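Local coordinates for extracellular solute-binding protein, family 1 (Bifidobacterium longum subsp. infantis, PDB 6FTH) that probably captures human milk oligosaccharides outside the cell and delivers them to an ABC transporter for uptake, at residues 325-330 and 436-441; 168-173 and 312-317; 28-33 and 351-356; 34-39 and 62-67. One frame throughout, in Å; residues are numbered along the deposited sequence.

Overall arrangement
The four contacts fall in two regions on opposite sides of the chain's centre. Interactions 1 and 2 touch each other: Gln438 of interaction 1 probably hydrogen-bonds to Val316 of interaction 2, and Trp329 packs on that valine. Interactions 3 and 4 lie on the other side, their centres about 45 and 38 Å from that of interaction 1, and share strand 29-36. Interaction 3 is buried and wholly apolar, a helix packed on a sheet; interaction 4 is a surface contact and combines strand pairing with a salt bridge. Interaction 1, also buried, relies on side chains donating to loop carbonyls, whereas the partly buried interaction 2 uses proline, valine and isoleucine contacts plus a bridging water.

Interaction 1 (325-330 and 436-441); sequences DKTVWD and EEQRSH
His441 and Arg439, on and just after the short helix 436-439, hold the loop between strands 311-313 and 336-337 by donating to two of its backbone carbonyls. His441 ND1 gives a hydrogen bond of 2.8 Å to Thr327 O, which lies near the ring plane. At the other end of the ring, His441 NE2 donates to Glu437 OE2 at 2.6 Å, with the carboxylate met on its anti side. The imidazole is also covered above and below: Asp325 CA makes a CH-pi contact 4.0 Å from the ring centroid, and Glu437 O sits over the opposite face, toward the rim. Arg439 meets the other end of 325-330. Its chain bends at chi3 (50°), which turns NE back, and Arg439 NH1 bonds to Asp330 O at 2.9 Å on a lone pair in the carbonyl plane; Ser332 O is a second acceptor for NH1. Between these two grips, the extended Gln438 lies beside Thr327, with Gln438 NE2 3.5 Å from Thr327 CG2, while the same nitrogen donates to Val316 O. With acceptors at both ring nitrogens and the Asp325 carboxylate close by, the surroundings of His441 are consistent with a doubly protonated, positively charged imidazole.

Interaction 2 (168-173 and 312-317); sequences QVPTTW and IPIPVP
Val169 and Pro170 lie in the loop that leads into helix 173-185, Thr172 is its N-cap and Trp173 opens the helix; together they pack on the chain leaving the edge strand 311-313 of a mixed sheet. The closest apolar contact joins Val169 and Ile314, whose side chains slide past each other in opposite directions. Val169 CG1, anti to the backbone N (chi1 167°), lies 3.6 Å from Ile314 CG2, while the other methyl, Val169 CG2, is 4.2 Å from Ile312 CD1. Pro317 loses more surface to the contact than any other residue of 312-317. Its ring meets backbone oxygens at two corners: Pro317 CG lies 3.5 Å from Pro170 O and CB 3.5 Å from Thr172 O. The proline rings themselves approach through CG of each, and Pro317 CB is also near Trp173 CD1. The indole tip finds its polar partner outside the two segments, since Trp173 NE1 bonds to Ser219 OG; Thr172 OG1 caps Glu175 N. Backbone bonds from Thr171 and Trp173 to Ser318 continue the union just past Pro317. A water also bridges the segments, donating to Pro170 O at 2.8 Å and to Pro315 O at 2.7 Å.

Interaction 3 (28-33 and 351-356); sequences PIVSVL and DAALKL
Pro28, Val30 and Val32 turn one row of side chains toward Ala352, Ala353 and Leu356, the face that helix 350-360 lays against strand 29-36. This is the helix-on-sheet packing of an alpha/beta domain. The axes of 29-33 and 351-356 come within 8.7 Å and cross at -55°, so the helix runs diagonally over the strand and the fit changes along its length. At the start of the helix segment the small methyl of Ala352 is the bump, and it fits into the corner made by Pro28 and Val30: Ala352 CB lies 3.9 Å from Pro28 CG and 3.8 Å from Val30 CG2. Val30 forks over the helix in turn. Val30 CG1, anti to the backbone N (chi1 179°), lies 4.4 Å from both Ala353 CB and Leu356 CD2, while CG2 meets Ala352. The short alanines leave room for this branched residue close to the helix backbone, where Val30 CG2 comes 4.2 Å from Ala353 N. One turn on, the long chain of Leu356 spans the widening gap. It reaches toward Val32 tip to tip, and Leu356 CD2 meets Val32 CG2 at 3.9 Å. The packing surface extends to both sides within the sheet: Val86 of strand 86-88 touches Val30, Val32 and Ala353, Val32 also touches Ile60 and Trp62 of strand 59-66, and beyond Val86 the helix residues Ala353 and Leu354 rest on Leu343 of strand 339-343.

Interaction 4 (34-39 and 62-67); sequences VVKRPA and WQEVSE
Lys36 and Glu64 form a salt bridge over two parallel strands, 29-36 and 59-66, that are joined edge to edge by their backbones. Val34 N donates to Gln63 O at 2.8 Å, Val34 O accepts from Val65 N at 3.1 Å, and Lys36 N donates to Val65 O at 2.9 Å. From there the lysine can be followed outward. Lys36 CB stays 3.8 Å from Val65 O, and Lys36 CG passes 4.0 Å from Glu64 CB. Chi2 and chi3, both near -65 to -70°, curl the chain, placing Lys36 CD and then CE each 3.5 Å from Glu64 OE1. A last bend brings Lys36 NZ to Glu64 OE1 at 2.7 Å, nearly along the C-O axis. NZ also bonds to Asp41 O and OE1 accepts from Ile43 N, so the ion pair is tied to the chain that follows the first strand. On this same face Val34 CG2 touches the indole edge of Trp62 near CE3. The other face is apolar between the strands: Val35 and Val65 meet through their CG2 methyls, with Val35 CG1 against Glu67 CG. A water links Lys36 O to Glu67 N. The carboxylate of Glu67 turns to His89 and Arg408. Neighbouring parallel strands connected through helix 47-56 make a beta-alpha-beta unit, and the sheet order 59-66, 29-36, 86-88, then antiparallel 339-343, matches the 2-1-3-n part of the strand order of type II periplasmic binding proteins, consistent with the family.

Interaction 1 (325-330 and 436-441)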
loop_
_atom_site.group_PDB
_atom_site.type_symbol
_atom_site.label_atom_id
_atom_site.label_comp_id
_atom_site.label_asym_id
_atom_site.label_seq_id
_atom_site.Cartn_x
_atom_site.Cartn_y
_atom_site.Cartn_z
ATOM N N ASP A 325 -2.374 -23.270 -11.737
ATOM C CA ASP A 325 -3.692 -22.850 -11.285
ATOM C C ASP A 325 -3.737 -22.581 -9.786
ATOM O O ASP A 325 -4.624 -21.853 -9.331
ATOM C CB ASP A 325 -4.728 -23.915 -11.648
ATOM C CG ASP A 325 -5.171 -23.844 -13.107
ATOM O OD1 ASP A 325 -4.724 -22.943 -13.838
ATOM O OD2 ASP A 325 -5.982 -24.703 -13.520
ATOM N N LYS A 326 -2.811 -23.138 -9.012
ATOM C CA LYS A 326 -2.755 -22.926 -7.576
ATOM C C LYS A 326 -1.784 -21.816 -7.200
ATOM O O LYS A 326 -1.721 -21.437 -6.028
ATOM C CB LYS A 326 -2.382 -24.228 -6.828
ATOM C CG LYS A 326 -3.428 -25.334 -6.867
ATOM C CD LYS A 326 -2.927 -26.633 -6.154
ATOM C CE LYS A 326 -2.083 -27.587 -7.069
ATOM N NZ LYS A 326 -0.594 -27.880 -6.729
ATOM N N THR A 327 -1.031 -21.293 -8.167
ATOM C CA THR A 327 -0.114 -20.188 -7.928
ATOM C C THR A 327 -0.915 -18.895 -7.950
ATOM O O THR A 327 -1.765 -18.692 -8.821
ATOM C CB THR A 327 0.941 -20.171 -9.036
ATOM O OG1 THR A 327 1.592 -21.449 -9.130
ATOM C CG2 THR A 327 2.028 -19.135 -8.743
ATOM N N VAL A 328 -0.646 -18.019 -6.992
ATOM C CA VAL A 328 -1.456 -16.821 -6.788
ATOM C C VAL A 328 -0.565 -15.600 -6.952
ATOM O O VAL A 328 0.619 -15.728 -7.251
ATOM C CB VAL A 328 -2.177 -16.837 -5.427
ATOM C CG1 VAL A 328 -3.150 -18.028 -5.399
ATOM C CG2 VAL A 328 -1.175 -16.896 -4.229
ATOM N N TRP A 329 -1.140 -14.409 -6.779
ATOM C CA TRP A 329 -0.367 -13.187 -6.664
ATOM C C TRP A 329 -1.033 -12.332 -5.587
ATOM O O TRP A 329 -2.175 -12.574 -5.197
ATOM C CB TRP A 329 -0.176 -12.458 -8.015
ATOM C CG TRP A 329 0.713 -11.273 -7.881
ATOM C CD1 TRP A 329 0.364 -9.955 -8.030
ATOM C CD2 TRP A 329 2.096 -11.287 -7.517
ATOM N NE1 TRP A 329 1.438 -9.155 -7.772
ATOM C CE2 TRP A 329 2.519 -9.943 -7.460
ATOM C CE3 TRP A 329 3.007 -12.300 -7.206
ATOM C CZ2 TRP A 329 3.808 -9.595 -7.113
ATOM C CZ3 TRP A 329 4.296 -11.941 -6.858
ATOM C CH2 TRP A 329 4.676 -10.612 -6.814
ATOM N N ASP A 330 -0.281 -11.352 -5.090
ATOM C CA ASP A 330 -0.726 -10.481 -4.006
ATOM C C ASP A 330 -2.120 -9.936 -4.281
ATOM O O ASP A 330 -2.407 -9.452 -5.374
ATOM C CB ASP A 330 0.297 -9.334 -3.879
ATOM C CG ASP A 330 0.022 -8.415 -2.720
ATOM O OD1 ASP A 330 -0.839 -7.507 -2.869
ATOM O OD2 ASP A 330 0.698 -8.606 -1.666
ATOM N N GLU A 436 -3.866 -10.514 -13.632
ATOM C CA GLU A 436 -5.280 -10.869 -13.566
ATOM C C GLU A 436 -5.482 -12.375 -13.513
ATOM O O GLU A 436 -6.331 -12.863 -12.760
ATOM C CB GLU A 436 -6.059 -10.265 -14.734
ATOM C CG GLU A 436 -6.559 -8.887 -14.430
ATOM C CD GLU A 436 -7.738 -8.456 -15.309
ATOM O OE1 GLU A 436 -7.494 -7.740 -16.298
ATOM O OE2 GLU A 436 -8.898 -8.821 -14.988
ATOM N N GLU A 437 -4.691 -13.130 -14.264
ATOM C CA GLU A 437 -4.820 -14.576 -14.227
ATOM C C GLU A 437 -4.480 -15.129 -12.849
ATOM O O GLU A 437 -5.268 -15.884 -12.269
ATOM C CB GLU A 437 -3.974 -15.226 -15.325
ATOM C CG GLU A 437 -4.006 -16.741 -15.289
ATOM C CD GLU A 437 -5.359 -17.339 -15.583
ATOM O OE1 GLU A 437 -6.094 -16.789 -16.425
ATOM O OE2 GLU A 437 -5.688 -18.389 -14.993
ATOM N N GLN A 438 -3.307 -14.784 -12.297
ATOM C CA GLN A 438 -2.948 -15.376 -11.006
ATOM C C GLN A 438 -3.870 -14.892 -9.893
ATOM O O GLN A 438 -4.226 -15.661 -8.997
ATOM C CB GLN A 438 -1.485 -15.112 -10.659
ATOM C CG GLN A 438 -0.560 -16.051 -11.378
ATOM C CD GLN A 438 0.901 -15.807 -11.099
ATOM O OE1 GLN A 438 1.306 -14.705 -10.696
ATOM N NE2 GLN A 438 1.709 -16.838 -11.308
ATOM N N ARG A 439 -4.300 -13.634 -9.940
ATOM C CA ARG A 439 -5.238 -13.157 -8.922
ATOM C C ARG A 439 -6.586 -13.851 -9.015
ATOM O O ARG A 439 -7.281 -13.976 -7.997
ATOM C CB ARG A 439 -5.381 -11.631 -8.978
ATOM C CG ARG A 439 -4.177 -10.916 -8.357
ATOM C CD ARG A 439 -4.128 -9.444 -8.558
ATOM N NE ARG A 439 -5.350 -8.710 -8.226
ATOM C CZ ARG A 439 -5.517 -7.884 -7.180
ATOM N NH1 ARG A 439 -4.592 -7.730 -6.275
ATOM N NH2 ARG A 439 -6.622 -7.175 -7.052
ATOM N N SER A 440 -6.933 -14.391 -10.180
ATOM C CA SER A 440 -8.199 -15.096 -10.316
ATOM C C SER A 440 -8.159 -16.491 -9.727
ATOM O O SER A 440 -9.205 -17.143 -9.677
ATOM C CB SER A 440 -8.634 -15.166 -11.788
ATOM O OG SER A 440 -7.928 -16.151 -12.524
ATOM N N HIS A 441 -7.007 -16.949 -9.240
ATOM C CA HIS A 441 -6.852 -18.282 -8.671
ATOM C C HIS A 441 -7.171 -18.338 -7.183
ATOM O O HIS A 441 -6.914 -19.372 -6.555
ATOM C CB HIS A 441 -5.420 -18.749 -8.889
ATOM C CG HIS A 441 -5.038 -18.848 -10.334
ATOM N ND1 HIS A 441 -3.740 -19.065 -10.738
ATOM C CD2 HIS A 441 -5.784 -18.803 -11.467
ATOM C CE1 HIS A 441 -3.693 -19.111 -12.055
ATOM N NE2 HIS A 441 -4.919 -18.963 -12.523
HETATM O O HOH W 1 -5.767 -21.632 -6.147
#

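Interaction 2 (168-173 and 312-317)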
loop_
_atom_site.group_PDB
_atom_site.type_symbol
_atom_site.label_atom_id
_atom_site.label_comp_id
_atom_site.label_asym_id
_atom_site.label_seq_id
_atom_site.Cartn_x
_atom_site.Cartn_y
_atom_site.Cartn_z
ATOM N N GLN A 168 13.082 -17.803 -22.305
ATOM C CA GLN A 168 11.673 -17.518 -22.094
ATOM C C GLN A 168 11.464 -16.955 -20.693
ATOM O O GLN A 168 12.286 -17.128 -19.796
ATOM C CB GLN A 168 10.858 -18.794 -22.261
ATOM C CG GLN A 168 10.893 -19.334 -23.690
ATOM C CD GLN A 168 9.981 -20.527 -23.887
ATOM O OE1 GLN A 168 9.204 -20.885 -23.003
ATOM N NE2 GLN A 168 10.077 -21.154 -25.050
ATOM N N VAL A 169 10.340 -16.274 -20.518
ATOM C CA VAL A 169 9.951 -15.833 -19.170
ATOM C C VAL A 169 9.848 -17.057 -18.264
ATOM O O VAL A 169 9.193 -18.052 -18.636
ATOM C CB VAL A 169 8.616 -15.076 -19.232
ATOM C CG1 VAL A 169 8.050 -14.890 -17.825
ATOM C CG2 VAL A 169 8.828 -13.743 -19.892
ATOM N N PRO A 170 10.463 -17.053 -17.083
ATOM C CA PRO A 170 10.436 -18.253 -16.234
ATOM C C PRO A 170 9.091 -18.435 -15.550
ATOM O O PRO A 170 8.474 -17.466 -15.102
ATOM C CB PRO A 170 11.537 -17.968 -15.204
ATOM C CG PRO A 170 11.567 -16.469 -15.126
ATOM C CD PRO A 170 11.332 -16.006 -16.522
ATOM N N THR A 171 8.660 -19.698 -15.447
ATOM C CA THR A 171 7.374 -20.024 -14.829
ATOM C C THR A 171 7.481 -20.961 -13.632
ATOM O O THR A 171 6.447 -21.302 -13.058
ATOM C CB THR A 171 6.398 -20.636 -15.829
ATOM O OG1 THR A 171 6.833 -21.951 -16.203
ATOM C CG2 THR A 171 6.240 -19.743 -17.059
ATOM N N THR A 172 8.691 -21.369 -13.243
ATOM C CA THR A 172 8.919 -22.154 -12.037
ATOM C C THR A 172 10.165 -21.604 -11.341
ATOM O O THR A 172 10.980 -20.898 -11.949
ATOM C CB THR A 172 9.202 -23.638 -12.358
ATOM O OG1 THR A 172 10.463 -23.716 -13.048
ATOM C CG2 THR A 172 8.103 -24.267 -13.204
ATOM N N TRP A 173 10.330 -21.931 -10.052
ATOM C CA TRP A 173 11.550 -21.544 -9.344
ATOM C C TRP A 173 12.814 -22.062 -10.035
ATOM O O TRP A 173 13.837 -21.359 -10.068
ATOM C CB TRP A 173 11.522 -22.008 -7.889
ATOM C CG TRP A 173 10.663 -21.159 -6.980
ATOM C CD1 TRP A 173 9.904 -20.072 -7.319
ATOM C CD2 TRP A 173 10.492 -21.341 -5.571
ATOM N NE1 TRP A 173 9.256 -19.577 -6.207
ATOM C CE2 TRP A 173 9.619 -20.326 -5.119
ATOM C CE3 TRP A 173 10.999 -22.256 -4.652
ATOM C CZ2 TRP A 173 9.229 -20.216 -3.778
ATOM C CZ3 TRP A 173 10.627 -22.139 -3.326
ATOM C CH2 TRP A 173 9.742 -21.143 -2.905
ATOM N N ILE A 312 9.345 -5.804 -18.083
ATOM C CA ILE A 312 7.932 -6.161 -18.061
ATOM C C ILE A 312 7.558 -6.738 -16.702
ATOM O O ILE A 312 8.412 -7.309 -15.994
ATOM C CB ILE A 312 7.571 -7.162 -19.167
ATOM C CG1 ILE A 312 8.261 -8.515 -18.934
ATOM C CG2 ILE A 312 7.954 -6.573 -20.538
ATOM C CD1 ILE A 312 7.857 -9.615 -19.908
ATOM N N PRO A 313 6.288 -6.637 -16.311
ATOM C CA PRO A 313 5.812 -7.365 -15.135
ATOM C C PRO A 313 5.519 -8.785 -15.569
ATOM O O PRO A 313 4.922 -9.007 -16.627
ATOM C CB PRO A 313 4.503 -6.637 -14.781
ATOM C CG PRO A 313 4.287 -5.569 -15.887
ATOM C CD PRO A 313 5.192 -5.953 -17.007
ATOM N N ILE A 314 5.938 -9.745 -14.752
ATOM C CA ILE A 314 5.623 -11.143 -15.033
ATOM C C ILE A 314 4.807 -11.798 -13.931
ATOM O O ILE A 314 4.980 -11.487 -12.741
ATOM C CB ILE A 314 6.876 -11.997 -15.272
ATOM C CG1 ILE A 314 7.825 -11.919 -14.082
ATOM C CG2 ILE A 314 7.530 -11.590 -16.583
ATOM C CD1 ILE A 314 8.940 -12.959 -14.126
ATOM N N PRO A 315 3.961 -12.756 -14.284
ATOM C CA PRO A 315 3.369 -13.608 -13.251
ATOM C C PRO A 315 4.480 -14.249 -12.426
ATOM O O PRO A 315 5.573 -14.540 -12.931
ATOM C CB PRO A 315 2.615 -14.657 -14.064
ATOM C CG PRO A 315 2.354 -13.974 -15.425
ATOM C CD PRO A 315 3.560 -13.168 -15.647
ATOM N N VAL A 316 4.211 -14.497 -11.151
ATOM C CA VAL A 316 5.286 -15.042 -10.316
ATOM C C VAL A 316 5.549 -16.493 -10.708
ATOM O O VAL A 316 4.598 -17.244 -10.956
ATOM C CB VAL A 316 4.941 -14.921 -8.828
ATOM C CG1 VAL A 316 3.847 -15.932 -8.384
ATOM C CG2 VAL A 316 6.210 -15.069 -7.956
ATOM N N PRO A 317 6.801 -16.934 -10.795
ATOM C CA PRO A 317 7.062 -18.359 -11.040
ATOM C C PRO A 317 6.544 -19.243 -9.911
ATOM O O PRO A 317 6.584 -18.869 -8.731
ATOM C CB PRO A 317 8.593 -18.421 -11.148
ATOM C CG PRO A 317 8.968 -17.041 -11.660
ATOM C CD PRO A 317 8.038 -16.126 -10.868
HETATM O O HOH W 2 5.955 -16.284 -14.978
#

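Interaction 3 (28-33 and 351-356)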
loop_
_atom_site.group_PDB
_atom_site.type_symbol
_atom_site.label_atom_id
_atom_site.label_comp_id
_atom_site.label_asym_id
_atom_site.label_seq_id
_atom_site.Cartn_x
_atom_site.Cartn_y
_atom_site.Cartn_z
ATOM N N PRO A 28 -19.147 30.628 10.513
ATOM C CA PRO A 28 -18.612 29.647 11.460
ATOM C C PRO A 28 -17.165 29.331 11.142
ATOM O O PRO A 28 -16.776 29.222 9.975
ATOM C CB PRO A 28 -19.515 28.421 11.258
ATOM C CG PRO A 28 -20.102 28.591 9.894
ATOM C CD PRO A 28 -20.235 30.067 9.692
ATOM N N ILE A 29 -16.368 29.178 12.199
ATOM C CA ILE A 29 -14.958 28.837 12.069
ATOM C C ILE A 29 -14.796 27.336 12.261
ATOM O O ILE A 29 -15.418 26.728 13.139
ATOM C CB ILE A 29 -14.080 29.626 13.060
ATOM C CG1 ILE A 29 -14.222 31.128 12.821
ATOM C CG2 ILE A 29 -12.617 29.233 12.883
ATOM C CD1 ILE A 29 -13.512 31.968 13.875
ATOM N N VAL A 30 -13.985 26.735 11.400
ATOM C CA VAL A 30 -13.671 25.313 11.444
ATOM C C VAL A 30 -12.162 25.216 11.348
ATOM O O VAL A 30 -11.580 25.650 10.355
ATOM C CB VAL A 30 -14.323 24.546 10.278
ATOM C CG1 VAL A 30 -13.948 23.059 10.336
ATOM C CG2 VAL A 30 -15.836 24.724 10.280
ATOM N N SER A 31 -11.527 24.664 12.376
ATOM C CA SER A 31 -10.102 24.377 12.295
ATOM C C SER A 31 -9.903 23.037 11.600
ATOM O O SER A 31 -10.640 22.082 11.855
ATOM C CB SER A 31 -9.457 24.346 13.681
ATOM O OG SER A 31 -10.146 23.481 14.573
ATOM N N VAL A 32 -8.938 22.989 10.689
ATOM C CA VAL A 32 -8.693 21.807 9.867
ATOM C C VAL A 32 -7.207 21.469 9.906
ATOM O O VAL A 32 -6.382 22.186 9.327
ATOM C CB VAL A 32 -9.166 21.995 8.422
ATOM C CG1 VAL A 32 -8.978 20.695 7.653
ATOM C CG2 VAL A 32 -10.613 22.426 8.373
ATOM N N LEU A 33 -6.866 20.369 10.571
ATOM C CA LEU A 33 -5.513 19.841 10.502
ATOM C C LEU A 33 -5.393 18.981 9.252
ATOM O O LEU A 33 -6.232 18.097 9.018
ATOM C CB LEU A 33 -5.205 18.993 11.738
ATOM C CG LEU A 33 -3.915 18.166 11.663
ATOM C CD1 LEU A 33 -2.691 19.051 11.656
ATOM C CD2 LEU A 33 -3.862 17.175 12.842
ATOM N N ASP A 351 -22.167 21.321 11.849
ATOM C CA ASP A 351 -22.870 21.410 10.570
ATOM C C ASP A 351 -21.956 21.947 9.483
ATOM O O ASP A 351 -21.939 21.432 8.360
ATOM C CB ASP A 351 -24.099 22.309 10.705
ATOM C CG ASP A 351 -25.185 21.680 11.555
ATOM O OD1 ASP A 351 -25.377 20.450 11.460
ATOM O OD2 ASP A 351 -25.844 22.412 12.325
ATOM N N ALA A 352 -21.187 22.988 9.798
ATOM C CA ALA A 352 -20.225 23.508 8.838
ATOM C C ALA A 352 -19.168 22.458 8.505
ATOM O O ALA A 352 -18.759 22.325 7.348
ATOM C CB ALA A 352 -19.560 24.763 9.393
ATOM N N ALA A 353 -18.721 21.704 9.511
ATOM C CA ALA A 353 -17.700 20.684 9.272
ATOM C C ALA A 353 -18.232 19.546 8.403
ATOM O O ALA A 353 -17.505 19.020 7.546
ATOM C CB ALA A 353 -17.182 20.147 10.604
ATOM N N LEU A 354 -19.482 19.136 8.632
ATOM C CA LEU A 354 -20.114 18.105 7.813
ATOM C C LEU A 354 -20.381 18.603 6.399
ATOM O O LEU A 354 -20.267 17.840 5.436
ATOM C CB LEU A 354 -21.391 17.636 8.497
ATOM C CG LEU A 354 -21.180 16.872 9.816
ATOM C CD1 LEU A 354 -22.506 16.690 10.583
ATOM C CD2 LEU A 354 -20.502 15.499 9.563
ATOM N N LYS A 355 -20.715 19.887 6.246
ATOM C CA LYS A 355 -20.830 20.453 4.909
ATOM C C LYS A 355 -19.481 20.437 4.204
ATOM O O LYS A 355 -19.399 20.137 3.004
ATOM C CB LYS A 355 -21.379 21.878 4.986
ATOM C CG LYS A 355 -21.318 22.579 3.646
ATOM C CD LYS A 355 -22.390 23.648 3.470
ATOM C CE LYS A 355 -22.228 24.762 4.431
ATOM N NZ LYS A 355 -22.960 25.993 3.930
ATOM N N LEU A 356 -18.410 20.739 4.941
ATOM C CA LEU A 356 -17.060 20.648 4.383
ATOM C C LEU A 356 -16.730 19.226 3.913
ATOM O O LEU A 356 -16.165 19.035 2.824
ATOM C CB LEU A 356 -16.038 21.124 5.420
ATOM C CG LEU A 356 -14.562 20.996 5.065
ATOM C CD1 LEU A 356 -14.236 21.880 3.869
ATOM C CD2 LEU A 356 -13.692 21.381 6.255
#

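Interaction 4 (34-39 and 62-67)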
loop_
_atom_site.group_PDB
_atom_site.type_symbol
_atom_site.label_atom_id
_atom_site.label_comp_id
_atom_site.label_asym_id
_atom_site.label_seq_id
_atom_site.Cartn_x
_atom_site.Cartn_y
_atom_site.Cartn_z
ATOM N N VAL A 34 -4.365 19.239 8.449
ATOM C CA VAL A 34 -4.089 18.433 7.263
ATOM C C VAL A 34 -2.658 17.935 7.348
ATOM O O VAL A 34 -1.718 18.737 7.376
ATOM C CB VAL A 34 -4.289 19.209 5.953
ATOM C CG1 VAL A 34 -4.147 18.260 4.752
ATOM C CG2 VAL A 34 -5.609 19.958 5.938
ATOM N N VAL A 35 -2.497 16.624 7.384
ATOM C CA VAL A 35 -1.195 15.979 7.296
ATOM C C VAL A 35 -0.878 15.877 5.809
ATOM O O VAL A 35 -1.667 15.316 5.036
ATOM C CB VAL A 35 -1.214 14.598 7.967
ATOM C CG1 VAL A 35 0.150 13.948 7.918
ATOM C CG2 VAL A 35 -1.727 14.699 9.413
ATOM N N LYS A 36 0.243 16.467 5.402
ATOM C CA LYS A 36 0.543 16.734 4.003
ATOM C C LYS A 36 1.488 15.709 3.377
ATOM O O LYS A 36 2.480 15.279 3.982
ATOM C CB LYS A 36 1.173 18.122 3.862
ATOM C CG LYS A 36 0.270 19.290 4.242
ATOM C CD LYS A 36 -0.905 19.568 3.271
ATOM C CE LYS A 36 -0.455 20.013 1.888
ATOM N NZ LYS A 36 0.515 21.171 1.998
ATOM N N ARG A 37 1.194 15.355 2.132
ATOM C CA ARG A 37 2.136 14.610 1.321
ATOM C C ARG A 37 3.377 15.465 1.066
ATOM O O ARG A 37 3.283 16.690 0.936
ATOM C CB ARG A 37 1.495 14.328 -0.028
ATOM C CG ARG A 37 2.244 13.396 -0.939
ATOM C CD ARG A 37 1.622 13.478 -2.303
ATOM N NE ARG A 37 2.173 12.533 -3.255
ATOM C CZ ARG A 37 3.288 12.725 -3.958
ATOM N NH1 ARG A 37 4.025 13.823 -3.794
ATOM N NH2 ARG A 37 3.682 11.807 -4.829
ATOM N N PRO A 38 4.547 14.850 0.953
ATOM C CA PRO A 38 5.698 15.605 0.459
ATOM C C PRO A 38 5.414 16.192 -0.918
ATOM O O PRO A 38 4.568 15.698 -1.672
ATOM C CB PRO A 38 6.817 14.557 0.399
ATOM C CG PRO A 38 6.439 13.540 1.412
ATOM C CD PRO A 38 4.915 13.487 1.376
ATOM N N ALA A 39 6.115 17.279 -1.228
ATOM C CA ALA A 39 6.142 17.896 -2.557
ATOM C C ALA A 39 4.898 18.706 -2.872
ATOM O O ALA A 39 4.727 19.117 -4.035
ATOM C CB ALA A 39 6.362 16.886 -3.691
ATOM N N TRP A 62 -6.584 26.582 8.514
ATOM C CA TRP A 62 -5.779 25.436 8.118
ATOM C C TRP A 62 -4.573 25.314 9.040
ATOM O O TRP A 62 -3.943 26.313 9.409
ATOM C CB TRP A 62 -5.275 25.590 6.678
ATOM C CG TRP A 62 -6.323 25.687 5.585
ATOM C CD1 TRP A 62 -6.700 26.812 4.914
ATOM C CD2 TRP A 62 -7.089 24.612 5.014
ATOM N NE1 TRP A 62 -7.649 26.516 3.978
ATOM C CE2 TRP A 62 -7.913 25.173 4.018
ATOM C CE3 TRP A 62 -7.169 23.239 5.256
ATOM C CZ2 TRP A 62 -8.795 24.416 3.269
ATOM C CZ3 TRP A 62 -8.049 22.491 4.512
ATOM C CH2 TRP A 62 -8.854 23.084 3.526
ATOM N N GLN A 63 -4.259 24.079 9.419
ATOM C CA GLN A 63 -3.033 23.745 10.126
ATOM C C GLN A 63 -2.402 22.588 9.369
ATOM O O GLN A 63 -3.037 21.548 9.193
ATOM C CB GLN A 63 -3.339 23.319 11.561
ATOM C CG GLN A 63 -2.093 22.983 12.363
ATOM C CD GLN A 63 -2.416 22.389 13.723
ATOM O OE1 GLN A 63 -3.558 22.455 14.195
ATOM N NE2 GLN A 63 -1.407 21.792 14.358
ATOM N N GLU A 64 -1.179 22.769 8.901
ATOM C CA GLU A 64 -0.497 21.759 8.109
ATOM C C GLU A 64 0.675 21.175 8.881
ATOM O O GLU A 64 1.387 21.895 9.593
ATOM C CB GLU A 64 0.012 22.358 6.804
ATOM C CG GLU A 64 -1.098 22.858 5.919
ATOM C CD GLU A 64 -0.564 23.628 4.731
ATOM O OE1 GLU A 64 -0.461 23.054 3.634
ATOM O OE2 GLU A 64 -0.207 24.811 4.914
ATOM N N VAL A 65 0.867 19.871 8.735
ATOM C CA VAL A 65 1.996 19.167 9.333
ATOM C C VAL A 65 2.511 18.127 8.349
ATOM O O VAL A 65 1.743 17.544 7.573
ATOM C CB VAL A 65 1.599 18.497 10.661
ATOM C CG1 VAL A 65 1.044 19.539 11.620
ATOM C CG2 VAL A 65 0.573 17.401 10.421
ATOM N N SER A 66 3.820 17.890 8.376
ATOM C CA SER A 66 4.395 16.841 7.546
ATOM C C SER A 66 4.042 15.468 8.107
ATOM O O SER A 66 3.661 15.316 9.272
ATOM C CB SER A 66 5.917 16.963 7.479
ATOM O OG SER A 66 6.491 16.619 8.732
ATOM N N GLU A 67 4.177 14.456 7.250
ATOM C CA GLU A 67 3.942 13.086 7.683
ATOM C C GLU A 67 4.946 12.677 8.755
ATOM O O GLU A 67 4.575 12.040 9.746
ATOM C CB GLU A 67 3.982 12.157 6.468
ATOM C CG GLU A 67 2.733 12.312 5.593
ATOM C CD GLU A 67 2.772 11.533 4.295
ATOM O OE1 GLU A 67 3.855 11.160 3.784
ATOM O OE2 GLU A 67 1.664 11.310 3.768
HETATM O O HOH W 3 5.115 15.218 4.450
#